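Local atomic coordinates of dual specificity protein phosphatase 15 (Homo sapiens, PDB entry 1YZ4), a protein that acts as a dual-specificity protein phosphatase, removing phosphate from phosphotyrosine, phosphoserine and phosphothreonine residues of proteins, and is represented here by its catalytic domain. Residues 6-11 and 26-31; 15-20 and 123-128; 52-57 and 74-79; 79-84 and 103-108. The protein carries 1 engineered substitution. All blocks are in the same frame, centred on the assembly; numbering follows the deposited sequence.

Contact 1 (6-11 and 26-31); sequences NGMTKV and LDQLGR
The lead-in to strand 9-12 and helix 26-31 come nearest at Gly7 and Gln28, whose CA atoms lie 6.9 Å apart, so that a single side chain of moderate length can span the gap. That side chain is Gln28. Its chain runs out extended beyond CG and delivers OE1 to the backbone amide of Met8 in a short hydrogen bond, N to OE1 2.6 Å, with an N-H...O angle of 155°. The donor sits 18° out of the carbonyl plane. Gly7, at positive phi and without a side chain, lets the amide group press on the main chain: its CA is 2.9 Å from Gln28 OE1 and 3.3 Å from Gln28 NE2. The other end of the same amide is fixed as well, because NE2 is hydrogen-bonded to Asp22 OD1, so rotation of the group is restrained from both ends. In the five-stranded mixed sheet of the phosphatase domain, strand 9-12 is an outermost strand, and this contact ties the segment entering it to a short helix that follows the next strand in sequence. Met8 supplies the apolar half. Its CG stands between backbone N and carbonyl carbon (chi1 50°), and the chain then bends at chi3, passing Gln28 in the opposite direction. CG lies 3.3 Å from Gln28 OE1, while the terminal methyl CE reaches Gln28 CB at 3.8 Å and Leu29 CD2 at 4.1 Å. Ile34 touches both Met8 and Leu29, and Tyr16 of strand 15-18 also packs against Met8.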
# COMPACT_ATOMS: atom_id res chain seq x y z
N ASN A 6 9.84 -13.79 -0.98
CA ASN A 6 11.22 -13.43 -1.28
C ASN A 6 11.30 -12.00 -1.80
O ASN A 6 11.44 -11.76 -3.00
CB ASN A 6 11.81 -14.39 -2.31
CG ASN A 6 12.13 -15.73 -1.71
OD1 ASN A 6 11.35 -16.27 -0.93
ND2 ASN A 6 13.29 -16.28 -2.07
N GLY A 7 11.21 -11.06 -0.86
CA GLY A 7 11.24 -9.66 -1.21
C GLY A 7 9.83 -9.13 -1.29
O GLY A 7 8.87 -9.81 -0.93
N MET A 8 9.70 -7.89 -1.75
CA MET A 8 8.38 -7.29 -1.87
C MET A 8 7.49 -8.20 -2.71
O MET A 8 7.97 -8.95 -3.56
CB MET A 8 8.50 -5.90 -2.51
CG MET A 8 9.33 -5.86 -3.78
SD MET A 8 9.66 -4.17 -4.33
CE MET A 8 11.07 -3.76 -3.33
N THR A 9 6.19 -8.15 -2.46
CA THR A 9 5.27 -8.99 -3.21
C THR A 9 4.42 -8.13 -4.13
O THR A 9 3.92 -7.08 -3.73
CB THR A 9 4.36 -9.79 -2.25
OG1 THR A 9 3.66 -8.90 -1.38
CG2 THR A 9 5.18 -10.76 -1.41
N LYS A 10 4.30 -8.57 -5.38
CA LYS A 10 3.51 -7.85 -6.38
C LYS A 10 2.04 -8.02 -6.02
O LYS A 10 1.55 -9.14 -5.88
CB LYS A 10 3.77 -8.43 -7.77
CG LYS A 10 3.22 -7.60 -8.92
CD LYS A 10 3.62 -8.22 -10.25
CE LYS A 10 3.39 -7.28 -11.41
NZ LYS A 10 3.82 -7.89 -12.70
N VAL A 11 1.36 -6.89 -5.84
CA VAL A 11 -0.05 -6.90 -5.48
C VAL A 11 -0.90 -6.63 -6.71
O VAL A 11 -2.03 -7.10 -6.83
CB VAL A 11 -0.36 -5.81 -4.45
CG1 VAL A 11 -1.78 -5.96 -3.94
CG2 VAL A 11 0.64 -5.86 -3.31
N LEU A 26 18.38 -2.56 -2.96
CA LEU A 26 18.64 -1.97 -4.27
C LEU A 26 18.42 -2.95 -5.41
O LEU A 26 17.99 -2.56 -6.49
CB LEU A 26 20.08 -1.47 -4.34
CG LEU A 26 20.44 -0.32 -3.42
CD1 LEU A 26 21.92 -0.01 -3.55
CD2 LEU A 26 19.58 0.89 -3.77
N ASP A 27 18.74 -4.21 -5.17
CA ASP A 27 18.56 -5.23 -6.18
C ASP A 27 17.07 -5.41 -6.47
O ASP A 27 16.65 -5.48 -7.62
CB ASP A 27 19.18 -6.54 -5.70
CG ASP A 27 19.04 -7.65 -6.71
OD1 ASP A 27 17.90 -8.11 -6.94
OD2 ASP A 27 20.07 -8.06 -7.29
N GLN A 28 16.27 -5.47 -5.40
CA GLN A 28 14.83 -5.63 -5.54
C GLN A 28 14.26 -4.40 -6.21
O GLN A 28 13.46 -4.50 -7.14
CB GLN A 28 14.17 -5.81 -4.17
CG GLN A 28 14.23 -7.22 -3.59
CD GLN A 28 13.31 -7.39 -2.39
OE1 GLN A 28 12.10 -7.19 -2.50
NE2 GLN A 28 13.87 -7.75 -1.25
N LEU A 29 14.67 -3.24 -5.72
CA LEU A 29 14.20 -1.96 -6.25
C LEU A 29 14.45 -1.83 -7.74
O LEU A 29 13.59 -1.33 -8.48
CB LEU A 29 14.87 -0.81 -5.49
CG LEU A 29 14.41 -0.67 -4.03
CD1 LEU A 29 15.32 0.29 -3.28
CD2 LEU A 29 12.97 -0.18 -4.00
N GLY A 30 15.62 -2.28 -8.19
CA GLY A 30 15.96 -2.19 -9.60
C GLY A 30 15.22 -3.24 -10.40
O GLY A 30 14.69 -2.96 -11.48
N ARG A 31 15.19 -4.46 -9.87
CA ARG A 31 14.51 -5.57 -10.51
C ARG A 31 13.06 -5.20 -10.81
O ARG A 31 12.58 -5.41 -11.93
CB ARG A 31 14.56 -6.79 -9.60
CG ARG A 31 13.87 -8.03 -10.14
CD ARG A 31 14.00 -9.21 -9.19
NE ARG A 31 13.36 -10.41 -9.71
CZ ARG A 31 13.32 -11.58 -9.08
NH1 ARG A 31 13.87 -11.71 -7.88
NH2 ARG A 31 12.71 -12.62 -9.64

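Contact 2 (15-20 and 123-128); sequences LYLGNF and ATRPIA
Arg125, Leu17 and Gly18 carry this buried contact, in which a loop of the phosphatase domain lays an arginine against strand 15-18 of the central mixed sheet. The loop joins helix 114-123 to helix 132-143 and makes a type I beta turn from Arg125 to Ala128, closed by a hydrogen bond of 3.0 Å from Ala128 N to Arg125 O. The arginine leaves this turn extended from CG to NE, and a chi4 of 78° then swings its guanidinium out of the line of the chain. The aliphatic part meets Leu17 first, the two side chains crossing obliquely: Arg125 CD is 3.9 Å from Leu17 CB and 4.0 Å from Leu17 CD1. Further out, the flat group lies with one face over the strand backbone. Leu17 O stands 3.4 Å above its plane and Gly18 N is on the same side, both offset toward the rim, whereas Ile127 CD1 lies over the opposite face. Leu17 O is close to NH1, but the angle is too poor for a hydrogen bond; this carbonyl pairs with Thr9 of the neighbouring strand, and the guanidinium only rests against it. The polar ends are satisfied by others: NH1 bonds Thr9 OG1, and NH2 makes a weak bond to Gly94 O in the phosphate-binding loop, a link to the active site made through a backbone carbonyl. NE, buried here, has no polar partner in the model. Arg125 NH2 lies 3.6 Å from Gly18 CA.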
# COMPACT_ATOMS: atom_id res chain seq x y z
N LEU A 15 2.32 -2.14 -8.42
CA LEU A 15 2.12 -1.97 -6.98
C LEU A 15 2.71 -3.11 -6.15
O LEU A 15 2.44 -4.28 -6.42
CB LEU A 15 0.63 -1.83 -6.67
CG LEU A 15 0.22 -1.62 -5.22
CD1 LEU A 15 0.91 -0.39 -4.65
CD2 LEU A 15 -1.29 -1.48 -5.13
N TYR A 16 3.49 -2.78 -5.12
CA TYR A 16 4.10 -3.81 -4.28
C TYR A 16 4.00 -3.55 -2.78
O TYR A 16 3.85 -2.42 -2.33
CB TYR A 16 5.58 -3.98 -4.62
CG TYR A 16 5.86 -4.42 -6.04
CD1 TYR A 16 5.76 -3.52 -7.10
CD2 TYR A 16 6.24 -5.73 -6.32
CE1 TYR A 16 6.03 -3.91 -8.40
CE2 TYR A 16 6.52 -6.13 -7.62
CZ TYR A 16 6.41 -5.21 -8.65
OH TYR A 16 6.70 -5.59 -9.94
N LEU A 17 4.11 -4.64 -2.02
CA LEU A 17 4.07 -4.61 -0.56
C LEU A 17 5.40 -5.11 -0.04
O LEU A 17 5.97 -6.05 -0.58
CB LEU A 17 2.94 -5.50 -0.04
CG LEU A 17 1.56 -4.87 0.16
CD1 LEU A 17 0.54 -5.93 0.53
CD2 LEU A 17 1.65 -3.82 1.27
N GLY A 18 5.91 -4.47 1.01
CA GLY A 18 7.19 -4.91 1.55
C GLY A 18 7.46 -4.46 2.98
O GLY A 18 6.67 -3.76 3.59
N ASN A 19 8.61 -4.88 3.49
CA ASN A 19 9.05 -4.55 4.84
C ASN A 19 10.26 -3.62 4.73
O ASN A 19 10.71 -3.31 3.63
CB ASN A 19 9.44 -5.82 5.57
CG ASN A 19 10.44 -6.65 4.79
OD1 ASN A 19 11.46 -6.13 4.30
ND2 ASN A 19 10.17 -7.94 4.66
N PHE A 20 10.80 -3.22 5.88
CA PHE A 20 11.94 -2.31 5.93
C PHE A 20 13.17 -2.82 5.18
O PHE A 20 13.98 -2.03 4.69
CB PHE A 20 12.30 -2.01 7.39
CG PHE A 20 13.14 -3.07 8.05
CD1 PHE A 20 14.51 -2.89 8.21
CD2 PHE A 20 12.55 -4.24 8.52
CE1 PHE A 20 15.28 -3.86 8.84
CE2 PHE A 20 13.32 -5.22 9.14
CZ PHE A 20 14.69 -5.03 9.31
N ALA A 123 -3.24 -14.41 -0.71
CA ALA A 123 -2.86 -15.44 -1.67
C ALA A 123 -1.45 -15.21 -2.20
O ALA A 123 -0.74 -16.16 -2.51
CB ALA A 123 -3.86 -15.47 -2.83
N THR A 124 -1.05 -13.95 -2.28
CA THR A 124 0.28 -13.59 -2.78
C THR A 124 1.17 -13.04 -1.67
O THR A 124 2.22 -12.45 -1.94
CB THR A 124 0.19 -12.51 -3.87
OG1 THR A 124 -0.32 -11.30 -3.30
CG2 THR A 124 -0.74 -12.97 -4.99
N ARG A 125 0.75 -13.22 -0.43
CA ARG A 125 1.51 -12.74 0.71
C ARG A 125 0.74 -13.16 1.96
O ARG A 125 0.05 -12.37 2.58
CB ARG A 125 1.63 -11.21 0.65
CG ARG A 125 2.70 -10.63 1.56
CD ARG A 125 2.75 -9.11 1.44
NE ARG A 125 3.69 -8.50 2.37
CZ ARG A 125 5.01 -8.46 2.21
NH1 ARG A 125 5.57 -9.01 1.15
NH2 ARG A 125 5.76 -7.86 3.12
N PRO A 126 0.87 -14.44 2.34
CA PRO A 126 0.21 -15.05 3.50
C PRO A 126 0.48 -14.44 4.87
O PRO A 126 -0.19 -14.78 5.85
CB PRO A 126 0.65 -16.51 3.41
CG PRO A 126 2.01 -16.40 2.80
CD PRO A 126 1.80 -15.39 1.71
N ILE A 127 1.46 -13.55 4.97
CA ILE A 127 1.75 -12.92 6.25
C ILE A 127 0.83 -11.72 6.43
O ILE A 127 0.63 -11.24 7.54
CB ILE A 127 3.23 -12.43 6.33
CG1 ILE A 127 3.53 -11.48 5.16
CG2 ILE A 127 4.18 -13.62 6.30
CD1 ILE A 127 4.88 -10.82 5.26
N ALA A 128 0.25 -11.25 5.32
CA ALA A 128 -0.64 -10.09 5.33
C ALA A 128 -1.66 -10.14 6.46
O ALA A 128 -2.44 -11.09 6.56
CB ALA A 128 -1.37 -9.98 4.00

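Contact 3 (52-57 and 74-79); sequences TYLRIP and INFIHC
Phe76 and Leu54 both hold CG trans to the backbone N (chi1 -176° and -170°), and these torsions send the ring out from helix 74-79 and the leucine branch out from strand 52-56 until the two side chains slide past each other in opposite directions. Leu54 CB then sits over the middle of the aromatic face, 3.8 Å from the ring centroid and 9° off its normal, a well-centred CH-pi contact. Its CD2 methyl reaches back toward the root of the ring, 3.6 Å from both Phe76 CG and Phe76 CB. Thr52 meets the far end instead: its carbonyl O lies at the ring edge, in plane, 3.5 Å from CZ, while its CG2 touches CE1 at 4.2 Å. Helix and strand run nearly antiparallel, their axes 10.4 Å apart at closest approach. This is how a beta-alpha-beta crossover is packed: helix 70-82 carries the chain from the outermost strand 52-56 back to the parallel strand 87-91, past strand 36-40, whose Ile38 also touches Phe76. No hydrogen bond joins the two segments. The contact therefore rests on dispersion and on the match of an aliphatic group to an aromatic face, with perhaps a small electrostatic gain where the carbonyl oxygen faces the electropositive rim of the ring.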
# COMPACT_ATOMS: atom_id res chain seq x y z
N THR A 52 10.60 8.72 -5.60
CA THR A 52 9.74 9.73 -4.99
C THR A 52 9.07 9.12 -3.77
O THR A 52 8.36 8.13 -3.87
CB THR A 52 8.69 10.21 -5.99
OG1 THR A 52 9.34 10.64 -7.19
CG2 THR A 52 7.90 11.38 -5.41
N TYR A 53 9.31 9.73 -2.61
CA TYR A 53 8.75 9.22 -1.37
C TYR A 53 7.56 9.98 -0.84
O TYR A 53 7.37 11.17 -1.10
CB TYR A 53 9.80 9.21 -0.25
CG TYR A 53 10.90 8.19 -0.39
CD1 TYR A 53 11.91 8.36 -1.33
CD2 TYR A 53 10.94 7.07 0.44
CE1 TYR A 53 12.95 7.44 -1.44
CE2 TYR A 53 11.98 6.14 0.34
CZ TYR A 53 12.98 6.33 -0.61
OH TYR A 53 13.99 5.42 -0.74
N LEU A 54 6.76 9.26 -0.07
CA LEU A 54 5.61 9.81 0.59
C LEU A 54 5.80 9.27 2.00
O LEU A 54 5.82 8.05 2.21
CB LEU A 54 4.31 9.28 -0.02
CG LEU A 54 3.07 10.02 0.47
CD1 LEU A 54 3.17 11.48 0.04
CD2 LEU A 54 1.81 9.38 -0.09
N ARG A 55 6.00 10.16 2.96
CA ARG A 55 6.19 9.75 4.34
C ARG A 55 4.90 9.79 5.15
O ARG A 55 4.21 10.81 5.18
CB ARG A 55 7.26 10.62 5.01
CG ARG A 55 8.69 10.23 4.67
CD ARG A 55 9.68 11.30 5.16
NE ARG A 55 11.07 10.90 4.99
CZ ARG A 55 12.11 11.72 5.12
NH1 ARG A 55 11.91 13.00 5.42
NH2 ARG A 55 13.35 11.26 4.98
N ILE A 56 4.60 8.66 5.78
CA ILE A 56 3.41 8.51 6.61
C ILE A 56 3.89 8.01 7.98
O ILE A 56 4.08 6.81 8.17
CB ILE A 56 2.43 7.49 5.99
CG1 ILE A 56 2.01 7.95 4.59
CG2 ILE A 56 1.20 7.33 6.88
CD1 ILE A 56 1.26 9.30 4.55
N PRO A 57 4.08 8.93 8.93
CA PRO A 57 4.55 8.66 10.30
C PRO A 57 3.48 8.07 11.19
O PRO A 57 2.90 8.76 12.02
CB PRO A 57 4.98 10.04 10.77
CG PRO A 57 3.90 10.91 10.19
CD PRO A 57 3.75 10.36 8.77
N ILE A 74 -3.78 6.76 -1.71
CA ILE A 74 -4.40 6.21 -2.90
C ILE A 74 -4.18 7.11 -4.11
O ILE A 74 -4.02 6.63 -5.23
CB ILE A 74 -5.91 6.01 -2.66
CG1 ILE A 74 -6.11 4.86 -1.66
CG2 ILE A 74 -6.62 5.72 -3.97
CD1 ILE A 74 -7.55 4.59 -1.29
N ASN A 75 -4.14 8.42 -3.89
CA ASN A 75 -3.93 9.36 -4.98
C ASN A 75 -2.49 9.27 -5.45
O ASN A 75 -2.22 9.33 -6.65
CB ASN A 75 -4.26 10.78 -4.53
CG ASN A 75 -5.73 11.12 -4.75
OD1 ASN A 75 -6.12 11.58 -5.83
ND2 ASN A 75 -6.56 10.88 -3.74
N PHE A 76 -1.58 9.10 -4.50
CA PHE A 76 -0.16 8.97 -4.80
C PHE A 76 0.04 7.72 -5.66
O PHE A 76 0.60 7.78 -6.76
CB PHE A 76 0.61 8.84 -3.48
CG PHE A 76 2.11 8.79 -3.65
CD1 PHE A 76 2.84 9.94 -3.92
CD2 PHE A 76 2.79 7.59 -3.47
CE1 PHE A 76 4.24 9.91 -4.00
CE2 PHE A 76 4.19 7.54 -3.55
CZ PHE A 76 4.92 8.70 -3.81
N ILE A 77 -0.43 6.59 -5.16
CA ILE A 77 -0.31 5.32 -5.87
C ILE A 77 -0.90 5.34 -7.27
O ILE A 77 -0.26 4.90 -8.23
CB ILE A 77 -0.98 4.18 -5.08
CG1 ILE A 77 -0.17 3.90 -3.80
CG2 ILE A 77 -1.08 2.92 -5.95
CD1 ILE A 77 -0.92 3.06 -2.77
N HIS A 78 -2.12 5.84 -7.39
CA HIS A 78 -2.79 5.90 -8.67
C HIS A 78 -2.00 6.73 -9.68
O HIS A 78 -1.74 6.28 -10.80
CB HIS A 78 -4.19 6.47 -8.50
CG HIS A 78 -5.17 5.99 -9.52
ND1 HIS A 78 -5.47 4.65 -9.68
CD2 HIS A 78 -5.93 6.65 -10.41
CE1 HIS A 78 -6.38 4.52 -10.63
NE2 HIS A 78 -6.68 5.72 -11.09
N CYS A 79 -1.61 7.94 -9.28
CA CYS A 79 -0.85 8.82 -10.15
C CYS A 79 0.39 8.09 -10.65
O CYS A 79 0.71 8.12 -11.85
CB CYS A 79 -0.44 10.09 -9.40
SG CYS A 79 0.74 11.14 -10.30

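Contact 4 (79-84 and 103-108); sequences CCRLNG and TAYVMT
The guanidinium of Arg81 and the ring of Tyr105 meet edge to edge with their planes 89° apart, each placing its polar atom in the plane of the other. NH1 of Arg81 donates to Tyr105 OH at 3.1 Å, with an N-H...O angle of 165° and the oxygen only 1° out of the guanidinium plane. One face of the tyrosine ring is covered by Ile77, whose CG2 lies over its centre. Arg81 CD lies 3.4 Å from Tyr105 OH and 3.9 Å from Tyr105 CE2, and the bend at chi3 beyond it turns the guanidinium so that NH1 meets the hydroxyl. Two helices that pack side by side in the phosphatase domain are joined here, helix 70-82 near its C-terminal end and helix 97-110 in its middle. Helix 70-82 closes in a Schellman motif with Gly84, at positive phi, as its C-prime residue: Gly84 N bonds Arg81 O at 3.1 Å, and the amide of the following residue bonds Cys80 O. Asn83 adds to the closure, its ND2 donating to Cys79 O at 2.6 Å. Both partners of the cross-helix bond are held a second time. Tyr105 OH is also hydrogen-bonded to His78 ND1, one turn earlier on the same helix as Arg81, and Arg81 NH2 is bound to Pro13 O in the turn between strands 9-12 and 15-18.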
# COMPACT_ATOMS: atom_id res chain seq x y z
N CYS A 79 -1.61 7.94 -9.28
CA CYS A 79 -0.85 8.82 -10.15
C CYS A 79 0.39 8.09 -10.65
O CYS A 79 0.71 8.12 -11.85
CB CYS A 79 -0.44 10.09 -9.40
SG CYS A 79 0.74 11.14 -10.30
N CYS A 80 1.09 7.43 -9.74
CA CYS A 80 2.28 6.68 -10.10
C CYS A 80 1.98 5.57 -11.12
O CYS A 80 2.66 5.45 -12.14
CB CYS A 80 2.91 6.07 -8.84
SG CYS A 80 4.07 4.73 -9.15
N ARG A 81 0.95 4.78 -10.86
CA ARG A 81 0.61 3.68 -11.76
C ARG A 81 0.18 4.13 -13.16
O ARG A 81 0.71 3.66 -14.17
CB ARG A 81 -0.50 2.82 -11.15
CG ARG A 81 -0.15 2.19 -9.82
CD ARG A 81 -1.23 1.22 -9.37
NE ARG A 81 -1.33 0.07 -10.27
CZ ARG A 81 -2.48 -0.43 -10.72
NH1 ARG A 81 -3.64 0.12 -10.35
NH2 ARG A 81 -2.47 -1.48 -11.52
N LEU A 82 -0.78 5.05 -13.23
CA LEU A 82 -1.28 5.50 -14.52
C LEU A 82 -0.27 6.32 -15.31
O LEU A 82 -0.49 6.62 -16.48
CB LEU A 82 -2.58 6.29 -14.33
CG LEU A 82 -3.65 5.63 -13.44
CD1 LEU A 82 -4.96 6.35 -13.65
CD2 LEU A 82 -3.81 4.15 -13.77
N ASN A 83 0.84 6.68 -14.67
CA ASN A 83 1.88 7.44 -15.35
C ASN A 83 3.13 6.60 -15.61
O ASN A 83 4.23 7.14 -15.77
CB ASN A 83 2.24 8.69 -14.54
CG ASN A 83 1.21 9.79 -14.69
OD1 ASN A 83 1.07 10.39 -15.76
ND2 ASN A 83 0.47 10.07 -13.62
N GLY A 84 2.95 5.28 -15.62
CA GLY A 84 4.04 4.37 -15.91
C GLY A 84 5.10 4.10 -14.86
O GLY A 84 6.22 3.70 -15.20
N THR A 103 -4.76 -2.34 0.73
CA THR A 103 -6.10 -2.92 0.67
C THR A 103 -7.10 -1.82 0.33
O THR A 103 -7.97 -2.00 -0.53
CB THR A 103 -6.49 -3.58 2.02
OG1 THR A 103 -5.59 -4.66 2.29
CG2 THR A 103 -7.90 -4.15 1.98
N ALA A 104 -6.95 -0.68 0.99
CA ALA A 104 -7.82 0.46 0.75
C ALA A 104 -7.74 0.86 -0.72
O ALA A 104 -8.75 1.19 -1.34
CB ALA A 104 -7.41 1.61 1.63
N TYR A 105 -6.54 0.84 -1.28
CA TYR A 105 -6.35 1.20 -2.68
C TYR A 105 -7.08 0.25 -3.62
O TYR A 105 -7.81 0.67 -4.51
CB TYR A 105 -4.87 1.18 -3.05
CG TYR A 105 -4.66 1.55 -4.50
CD1 TYR A 105 -4.80 2.87 -4.92
CD2 TYR A 105 -4.36 0.58 -5.46
CE1 TYR A 105 -4.66 3.22 -6.26
CE2 TYR A 105 -4.21 0.92 -6.81
CZ TYR A 105 -4.36 2.24 -7.19
OH TYR A 105 -4.22 2.60 -8.51
N VAL A 106 -6.84 -1.05 -3.42
CA VAL A 106 -7.45 -2.07 -4.25
C VAL A 106 -8.97 -2.06 -4.09
O VAL A 106 -9.69 -2.34 -5.04
CB VAL A 106 -6.88 -3.46 -3.90
CG1 VAL A 106 -7.55 -4.53 -4.76
CG2 VAL A 106 -5.37 -3.46 -4.15
N MET A 107 -9.45 -1.72 -2.90
CA MET A 107 -10.89 -1.66 -2.70
C MET A 107 -11.48 -0.59 -3.62
O MET A 107 -12.48 -0.84 -4.30
CB MET A 107 -11.21 -1.31 -1.24
CG MET A 107 -11.07 -2.46 -0.27
SD MET A 107 -11.08 -1.92 1.46
CE MET A 107 -12.81 -1.57 1.68
N THR A 108 -10.86 0.59 -3.66
CA THR A 108 -11.39 1.66 -4.49
C THR A 108 -11.31 1.39 -6.00
O THR A 108 -12.26 1.71 -6.72
CB THR A 108 -10.73 3.05 -4.20
OG1 THR A 108 -9.81 3.38 -5.25
CG2 THR A 108 -10.00 3.04 -2.87

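Overall arrangement
Four contacts between segments distant in sequence combine here into one domain. Contacts 1 and 2 meet along neighbouring strands, where Thr9 N and Leu17 O are 2.8 Å apart, probably hydrogen-bonded. Contacts 3 and 4 share Cys79 and helix 70-82, their centres about 10 Å apart. Leu15 bridges the pairs: its CD1 is 4.1 Å from Ile77 CG2 and its CD2 3.7 Å from Tyr105 CD2. In contact 2 the Leu17 side chain lies about 6 Å from that of Ser91, an engineered residue at the predicted phosphocysteine position, and the Asn19 side chain about 7 Å from a bound octyl glucoside; Met8 of contact 1 is about 11 Å from Ser91. Contacts 3 and 4 lie away from that site.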